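PDB 1J8D: 3-deoxy-D-manno-octulosonate 8-phosphate phosphatase KdsC from Haemophilus influenzae Rd, which hydrolyses 3-deoxy-D-manno-octulosonate 8-phosphate to 3-deoxy-D-manno-octulosonate and inorganic phosphate, a magnesium-dependent step in lipopolysaccharide biosynthesis. Local coordinates for residues Q101-G106 with C118-A123; I44-D49 with E150-I155. One frame throughout, in Å; residues are numbered along the deposited sequence.

Contact 1. Residues Q101-G106 with C118-A123; sequences QTAYIG and CGTSFA
T102, Y104 and G106 are laced to T120 and F122 by a parallel ladder that joins strand 102-106 to strand 120-123. Y104 takes part through both backbone groups: its N donates to O of T120 at 2.7 Å, and its O receives N of F122, also at 2.7 Å. A straight bond from T120 N to T102 O and another from G106 N to F122 O complete the ladder. Each of its inner carbonyls also has a CA-H of the partner strand close by, as where CA of A103 lies 3.0 Å from O of T120.

The side chain of F122 leaves the sheet on the face shared with A103, I105 and T120. Its CB packs 4.0 Å from CB of I105. CG stands beside the backbone N (chi1 -64°), and the ring, turned by a chi2 of 85°, brings one edge to strand 102-106. Along that edge CD1 lies 3.8 Å from O of Y104, and CE1 meets CB of A103 at 3.9 Å, both partners lying in the plane of the ring. From helix 147-158, SE of M151 packs near CD1 and SE of M154 near CE2.

On the opposite face SG of C118 comes 3.7 Å from CB of Y104 and stands oblique to the tyrosine ring. A water joins O of T102 to OG1 of T120, the water donating to the carbonyl.

Together with helix 112-117 the two strands form a beta-alpha-beta unit of the Rossmann-like HAD core. The backbone bonds set the register and the F122 ring packs among apolar groups, whereas the Y104 hydroxyl, bonded to D111 and weakly to K84, a probable substrate ligand, lies close to D14, an inferred magnesium ligand.

Contact 2. Residues I44-D49 with E150-I155; sequences IKMLMD and EMSDMI
With CG beside the backbone N (chi1 -65°) and a bend at the last torsion (chi3 -51°), selenomethionine M46 carries its CE methyl across to D153, where it lies 3.9 Å from OD2. The carboxylate of D153 turns back toward M46, although its CB points away from helix 38-49. The two side chains meet at a slant, methyl against carboxylate. That carboxylate is held by partners on both oxygens: OD2 forms a salt bridge with R149, and OD1 is hydrogen-bonded to Y130 of the second subunit.

L47 makes the main apolar contact. Its branched end straddles the side chain of S152: CD2 of L47 lies 3.5 Å from CB of S152. CD1 of L47 lies 3.7 Å from CB of S152. CD1 also approaches CB of I155 at 4.3 Å, while CD2 reaches toward CE of selenomethionine M151.

Helices 38-49 and 147-158 run in roughly the same direction, their local axes 9.5 Å apart at 26°. Both pack on the parallel sheet of the Rossmann-like HAD core: L47, M151 and I155 all touch V11 of the strand 10-13, and L47 reaches V54 of the strand 53-57 as well. S152 sits in this seam with its hydroxyl satisfied within its own helix, OG bonding to O of R149. Its CB, which points toward helix 38-49, is the atom that meets the leucine, and at this small residue the backbones come to 6.4 Å between CA of L47 and CA of S152. K45, a probable substrate ligand, lies on the same helix as L47.

How the contacts relate
From the N terminus, the chain first lays down strand 10-13, which comes to lie at the middle of the parallel sheet, then helix 38-49, the first side of contact 2. Strand 102-106 follows much later and pairs with strand 120-123 in contact 1, a short closure spanning helix 112-117. Only afterwards does helix 147-158 return to helix 38-49, so the long closure of contact 2 encloses the whole of contact 1 without crossing it. The two touch directly: SE of M151 lies 3.5 Å from CD1 of F122. Helix 147-158 therefore ties the later strand pair to helix 38-49 on one side of the sheet.

Contact 1. Residues Q101-G106 with C118-A123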
ATOM      1  N   GLN A 101      31.952  -9.938 -12.493  1.00 37.76           N
ATOM      2  CA  GLN A 101      31.935  -8.587 -11.959  1.00 38.90           C
ATOM      3  C   GLN A 101      30.529  -8.056 -11.879  1.00 36.91           C
ATOM      4  O   GLN A 101      30.317  -6.912 -11.469  1.00 35.46           O
ATOM      5  CB  GLN A 101      32.761  -7.654 -12.839  1.00 37.55           C
ATOM      6  CG  GLN A 101      34.181  -8.124 -13.028  1.00 39.28           C
ATOM      7  CD  GLN A 101      34.974  -7.238 -13.970  1.00 40.43           C
ATOM      8  OE1 GLN A 101      34.516  -6.898 -15.075  1.00 32.18           O
ATOM      9  NE2 GLN A 101      36.173  -6.871 -13.549  1.00 35.07           N
ATOM     10  N   THR A 102      29.559  -8.882 -12.268  1.00 36.25           N
ATOM     11  CA  THR A 102      28.203  -8.403 -12.260  1.00 28.32           C
ATOM     12  C   THR A 102      27.232  -9.092 -11.337  1.00 28.36           C
ATOM     13  O   THR A 102      27.229 -10.322 -11.182  1.00 17.60           O
ATOM     14  CB  THR A 102      27.605  -8.353 -13.698  1.00 34.47           C
ATOM     15  OG1 THR A 102      26.515  -9.267 -13.808  1.00 33.42           O
ATOM     16  CG2 THR A 102      28.649  -8.667 -14.721  1.00 30.75           C
ATOM     17  N   ALA A 103      26.414  -8.239 -10.715  1.00 24.38           N
ATOM     18  CA  ALA A 103      25.391  -8.649  -9.792  1.00 21.24           C
ATOM     19  C   ALA A 103      24.021  -8.492 -10.452  1.00 22.49           C
ATOM     20  O   ALA A 103      23.796  -7.571 -11.234  1.00 23.08           O
ATOM     21  CB  ALA A 103      25.470  -7.792  -8.555  1.00 24.76           C
ATOM     22  N   TYR A 104      23.114  -9.394 -10.112  1.00 20.02           N
ATOM     23  CA  TYR A 104      21.751  -9.360 -10.615  1.00 19.03           C
ATOM     24  C   TYR A 104      20.804  -9.472  -9.418  1.00 16.62           C
ATOM     25  O   TYR A 104      21.030 -10.304  -8.564  1.00 23.28           O
ATOM     26  CB  TYR A 104      21.480 -10.557 -11.533  1.00 17.62           C
ATOM     27  CG  TYR A 104      20.098 -10.485 -12.141  1.00 25.37           C
ATOM     28  CD1 TYR A 104      19.877  -9.774 -13.323  1.00 26.65           C
ATOM     29  CD2 TYR A 104      18.995 -11.070 -11.506  1.00 24.96           C
ATOM     30  CE1 TYR A 104      18.588  -9.641 -13.859  1.00 25.03           C
ATOM     31  CE2 TYR A 104      17.702 -10.948 -12.032  1.00 29.81           C
ATOM     32  CZ  TYR A 104      17.516 -10.225 -13.219  1.00 27.91           C
ATOM     33  OH  TYR A 104      16.268 -10.108 -13.771  1.00 23.87           O
ATOM     34  N   ILE A 105      19.752  -8.663  -9.341  1.00 18.40           N
ATOM     35  CA  ILE A 105      18.794  -8.799  -8.233  1.00 20.81           C
ATOM     36  C   ILE A 105      17.406  -9.131  -8.802  1.00 20.49           C
ATOM     37  O   ILE A 105      16.860  -8.390  -9.630  1.00 22.01           O
ATOM     38  CB  ILE A 105      18.759  -7.497  -7.289  1.00 17.94           C
ATOM     39  CG1 ILE A 105      17.585  -7.579  -6.300  1.00 20.41           C
ATOM     40  CG2 ILE A 105      18.715  -6.214  -8.115  1.00 17.13           C
ATOM     41  CD1 ILE A 105      17.529  -6.417  -5.247  1.00 11.73           C
ATOM     42  N   GLY A 106      16.840 -10.255  -8.371  1.00 19.82           N
ATOM     43  CA  GLY A 106      15.529 -10.667  -8.865  1.00 13.28           C
ATOM     44  C   GLY A 106      14.479 -11.049  -7.828  1.00 21.46           C
ATOM     45  O   GLY A 106      14.669 -10.855  -6.613  1.00 17.25           O
ATOM     46  N   CYS A 118      24.808 -14.331 -14.345  1.00 32.30           N
ATOM     47  CA  CYS A 118      25.552 -13.336 -13.547  1.00 28.85           C
ATOM     48  C   CYS A 118      26.345 -13.926 -12.371  1.00 28.72           C
ATOM     49  O   CYS A 118      25.856 -14.783 -11.637  1.00 25.90           O
ATOM     50  CB  CYS A 118      24.578 -12.251 -13.045  1.00 23.07           C
ATOM     51  SG  CYS A 118      23.829 -11.219 -14.372  1.00 28.81           S
ATOM     52  N   GLY A 119      27.575 -13.454 -12.203  1.00 30.47           N
ATOM     53  CA  GLY A 119      28.424 -13.977 -11.137  1.00 28.84           C
ATOM     54  C   GLY A 119      27.757 -13.950  -9.786  1.00 27.58           C
ATOM     55  O   GLY A 119      27.773 -14.940  -9.031  1.00 23.37           O
ATOM     56  N   THR A 120      27.157 -12.807  -9.485  1.00 25.21           N
ATOM     57  CA  THR A 120      26.490 -12.613  -8.207  1.00 30.53           C
ATOM     58  C   THR A 120      24.994 -12.326  -8.384  1.00 35.32           C
ATOM     59  O   THR A 120      24.577 -11.518  -9.236  1.00 36.92           O
ATOM     60  CB  THR A 120      27.153 -11.457  -7.412  1.00 28.05           C
ATOM     61  OG1 THR A 120      28.542 -11.752  -7.205  1.00 34.16           O
ATOM     62  CG2 THR A 120      26.486 -11.287  -6.067  1.00 22.12           C
ATOM     63  N   SER A 121      24.190 -12.993  -7.567  1.00 28.32           N
ATOM     64  CA  SER A 121      22.760 -12.830  -7.631  1.00 26.84           C
ATOM     65  C   SER A 121      22.112 -12.583  -6.265  1.00 28.03           C
ATOM     66  O   SER A 121      22.530 -13.122  -5.236  1.00 23.59           O
ATOM     67  CB  SER A 121      22.159 -14.062  -8.289  1.00 29.53           C
ATOM     68  OG  SER A 121      22.627 -15.223  -7.636  1.00 31.27           O
ATOM     69  N   PHE A 122      21.076 -11.756  -6.268  1.00 25.43           N
ATOM     70  CA  PHE A 122      20.353 -11.431  -5.049  1.00 22.85           C
ATOM     71  C   PHE A 122      18.873 -11.687  -5.261  1.00 22.86           C
ATOM     72  O   PHE A 122      18.354 -11.519  -6.357  1.00 19.85           O
ATOM     73  CB  PHE A 122      20.524  -9.959  -4.702  1.00 25.76           C
ATOM     74  CG  PHE A 122      21.927  -9.565  -4.378  1.00 23.16           C
ATOM     75  CD1 PHE A 122      22.815  -9.227  -5.384  1.00 22.47           C
ATOM     76  CD2 PHE A 122      22.338  -9.464  -3.055  1.00 22.61           C
ATOM     77  CE1 PHE A 122      24.107  -8.780  -5.073  1.00 21.76           C
ATOM     78  CE2 PHE A 122      23.618  -9.018  -2.732  1.00 23.05           C
ATOM     79  CZ  PHE A 122      24.502  -8.673  -3.747  1.00 26.94           C
ATOM     80  N   ALA A 123      18.185 -12.077  -4.201  1.00 19.63           N
ATOM     81  CA  ALA A 123      16.758 -12.285  -4.298  1.00 22.29           C
ATOM     82  C   ALA A 123      16.076 -11.351  -3.282  1.00 23.50           C
ATOM     83  O   ALA A 123      16.610 -11.124  -2.202  1.00 25.92           O
ATOM     84  CB  ALA A 123      16.416 -13.751  -4.025  1.00 13.59           C
TER
HETATM   85  O   HOH W   1      29.500 -11.111  -9.591  1.00 32.68           O

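Contact 2. Residues I44-D49 with E150-I155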
ATOM      1  N   ILE A  44      20.764   3.544  -6.460  1.00 24.60           N
ATOM      2  CA  ILE A  44      21.237   3.450  -7.811  1.00 25.25           C
ATOM      3  C   ILE A  44      22.249   4.569  -8.068  1.00 24.72           C
ATOM      4  O   ILE A  44      23.338   4.315  -8.577  1.00 25.22           O
ATOM      5  CB  ILE A  44      20.042   3.489  -8.782  1.00 25.37           C
ATOM      6  CG1 ILE A  44      19.114   2.319  -8.469  1.00 23.94           C
ATOM      7  CG2 ILE A  44      20.518   3.363 -10.215  1.00 20.66           C
ATOM      8  CD1 ILE A  44      17.832   2.333  -9.244  1.00 27.92           C
ATOM      9  N   LYS A  45      21.905   5.796  -7.691  1.00 26.03           N
ATOM     10  CA  LYS A  45      22.822   6.917  -7.873  1.00 26.27           C
ATOM     11  C   LYS A  45      24.126   6.709  -7.079  1.00 29.27           C
ATOM     12  O   LYS A  45      25.212   6.997  -7.572  1.00 33.51           O
ATOM     13  CB  LYS A  45      22.164   8.222  -7.434  1.00 25.19           C
ATOM     14  CG  LYS A  45      20.824   8.529  -8.100  1.00 25.96           C
ATOM     15  CD  LYS A  45      20.952   8.685  -9.597  1.00 29.51           C
ATOM     16  CE  LYS A  45      21.923   9.796  -9.992  1.00 28.65           C
ATOM     17  NZ  LYS A  45      21.877  10.115 -11.444  1.00 34.37           N
HETATM   18  N   MSE A  46      24.035   6.197  -5.857  1.00 27.86           N
HETATM   19  CA  MSE A  46      25.251   5.980  -5.083  1.00 30.04           C
HETATM   20  C   MSE A  46      26.168   4.941  -5.720  1.00 29.49           C
HETATM   21  O   MSE A  46      27.396   5.081  -5.686  1.00 33.13           O
HETATM   22  CB  MSE A  46      24.907   5.579  -3.652  1.00 25.68           C
HETATM   23  CG  MSE A  46      24.207   6.679  -2.932  1.00 27.13           C
HETATM   24 SE   MSE A  46      23.540   6.119  -1.272  1.00 24.13          SE
HETATM   25  CE  MSE A  46      22.610   4.585  -1.796  1.00 43.68           C
ATOM     26  N   LEU A  47      25.560   3.913  -6.309  1.00 25.16           N
ATOM     27  CA  LEU A  47      26.277   2.835  -6.982  1.00 19.93           C
ATOM     28  C   LEU A  47      27.014   3.392  -8.210  1.00 25.97           C
ATOM     29  O   LEU A  47      28.214   3.185  -8.404  1.00 22.40           O
ATOM     30  CB  LEU A  47      25.250   1.798  -7.418  1.00 21.21           C
ATOM     31  CG  LEU A  47      25.427   0.311  -7.095  1.00 25.57           C
ATOM     32  CD1 LEU A  47      26.198   0.085  -5.804  1.00 19.07           C
ATOM     33  CD2 LEU A  47      24.054  -0.314  -7.061  1.00 13.34           C
HETATM   34  N   MSE A  48      26.288   4.141  -9.027  1.00 27.51           N
HETATM   35  CA  MSE A  48      26.865   4.681 -10.248  1.00 34.00           C
HETATM   36  C   MSE A  48      27.952   5.659  -9.882  1.00 37.53           C
HETATM   37  O   MSE A  48      28.994   5.729 -10.530  1.00 39.58           O
HETATM   38  CB  MSE A  48      25.790   5.393 -11.076  1.00 33.58           C
HETATM   39  CG  MSE A  48      24.653   4.484 -11.540  1.00 31.97           C
HETATM   40 SE   MSE A  48      23.284   5.508 -12.370  1.00 27.02          SE
HETATM   41  CE  MSE A  48      23.032   6.768 -11.024  1.00 22.78           C
ATOM     42  N   ASP A  49      27.695   6.406  -8.821  1.00 34.47           N
ATOM     43  CA  ASP A  49      28.630   7.382  -8.364  1.00 31.62           C
ATOM     44  C   ASP A  49      29.923   6.707  -7.891  1.00 37.07           C
ATOM     45  O   ASP A  49      31.002   7.300  -7.975  1.00 36.57           O
ATOM     46  CB  ASP A  49      27.981   8.202  -7.253  1.00 39.80           C
ATOM     47  CG  ASP A  49      28.897   9.270  -6.720  1.00 42.68           C
ATOM     48  OD1 ASP A  49      29.219  10.199  -7.494  1.00 42.22           O
ATOM     49  OD2 ASP A  49      29.301   9.156  -5.534  1.00 40.65           O
ATOM     50  N   GLU A 150      19.220  -2.041  -0.027  1.00 27.45           N
ATOM     51  CA  GLU A 150      19.830  -2.975   0.899  1.00 25.54           C
ATOM     52  C   GLU A 150      21.056  -3.548   0.174  1.00 31.72           C
ATOM     53  O   GLU A 150      22.183  -3.481   0.681  1.00 30.60           O
ATOM     54  CB  GLU A 150      18.842  -4.079   1.255  1.00 28.85           C
ATOM     55  CG  GLU A 150      19.460  -5.172   2.074  1.00 28.98           C
ATOM     56  CD  GLU A 150      18.485  -6.250   2.423  1.00 26.90           C
ATOM     57  OE1 GLU A 150      18.935  -7.333   2.843  1.00 32.72           O
ATOM     58  OE2 GLU A 150      17.275  -6.029   2.283  1.00 27.45           O
HETATM   59  N   MSE A 151      20.839  -4.062  -1.040  1.00 28.59           N
HETATM   60  CA  MSE A 151      21.944  -4.594  -1.844  1.00 27.70           C
HETATM   61  C   MSE A 151      23.066  -3.580  -2.177  1.00 28.99           C
HETATM   62  O   MSE A 151      24.254  -3.895  -2.031  1.00 29.51           O
HETATM   63  CB  MSE A 151      21.404  -5.190  -3.145  1.00 24.88           C
HETATM   64  CG  MSE A 151      22.484  -5.793  -4.046  1.00 24.29           C
HETATM   65 SE   MSE A 151      21.911  -5.897  -5.879  1.00 17.96          SE
HETATM   66  CE  MSE A 151      21.659  -4.005  -6.184  1.00 14.18           C
ATOM     67  N   SER A 152      22.709  -2.377  -2.630  1.00 24.40           N
ATOM     68  CA  SER A 152      23.740  -1.402  -2.978  1.00 32.58           C
ATOM     69  C   SER A 152      24.547  -0.968  -1.758  1.00 30.27           C
ATOM     70  O   SER A 152      25.756  -0.808  -1.845  1.00 30.97           O
ATOM     71  CB  SER A 152      23.148  -0.161  -3.666  1.00 27.18           C
ATOM     72  OG  SER A 152      22.209   0.528  -2.855  1.00 35.09           O
ATOM     73  N   ASP A 153      23.879  -0.762  -0.631  1.00 26.85           N
ATOM     74  CA  ASP A 153      24.589  -0.381   0.573  1.00 25.99           C
ATOM     75  C   ASP A 153      25.603  -1.504   0.813  1.00 29.25           C
ATOM     76  O   ASP A 153      26.780  -1.270   1.109  1.00 26.90           O
ATOM     77  CB  ASP A 153      23.626  -0.282   1.750  1.00 17.71           C
ATOM     78  CG  ASP A 153      22.831   1.014   1.754  1.00 25.03           C
ATOM     79  OD1 ASP A 153      21.897   1.129   2.561  1.00 21.43           O
ATOM     80  OD2 ASP A 153      23.130   1.931   0.963  1.00 34.11           O
HETATM   81  N   MSE A 154      25.128  -2.730   0.657  1.00 27.97           N
HETATM   82  CA  MSE A 154      25.956  -3.900   0.841  1.00 28.06           C
HETATM   83  C   MSE A 154      27.176  -3.923  -0.100  1.00 29.53           C
HETATM   84  O   MSE A 154      28.277  -4.338   0.294  1.00 33.59           O
HETATM   85  CB  MSE A 154      25.092  -5.142   0.640  1.00 34.90           C
HETATM   86  CG  MSE A 154      25.705  -6.432   1.099  1.00 33.22           C
HETATM   87 SE   MSE A 154      24.453  -7.854   0.870  1.00 37.95          SE
HETATM   88  CE  MSE A 154      22.946  -6.982   1.396  1.00 13.05           C
ATOM     89  N   ILE A 155      26.999  -3.485  -1.339  1.00 24.98           N
ATOM     90  CA  ILE A 155      28.122  -3.501  -2.253  1.00 26.60           C
ATOM     91  C   ILE A 155      29.070  -2.349  -1.906  1.00 30.02           C
ATOM     92  O   ILE A 155      30.296  -2.517  -1.877  1.00 29.73           O
ATOM     93  CB  ILE A 155      27.678  -3.357  -3.731  1.00 27.01           C
ATOM     94  CG1 ILE A 155      26.725  -4.495  -4.103  1.00 24.22           C
ATOM     95  CG2 ILE A 155      28.910  -3.361  -4.637  1.00 20.54           C
ATOM     96  CD1 ILE A 155      25.995  -4.334  -5.437  1.00 20.12           C
TER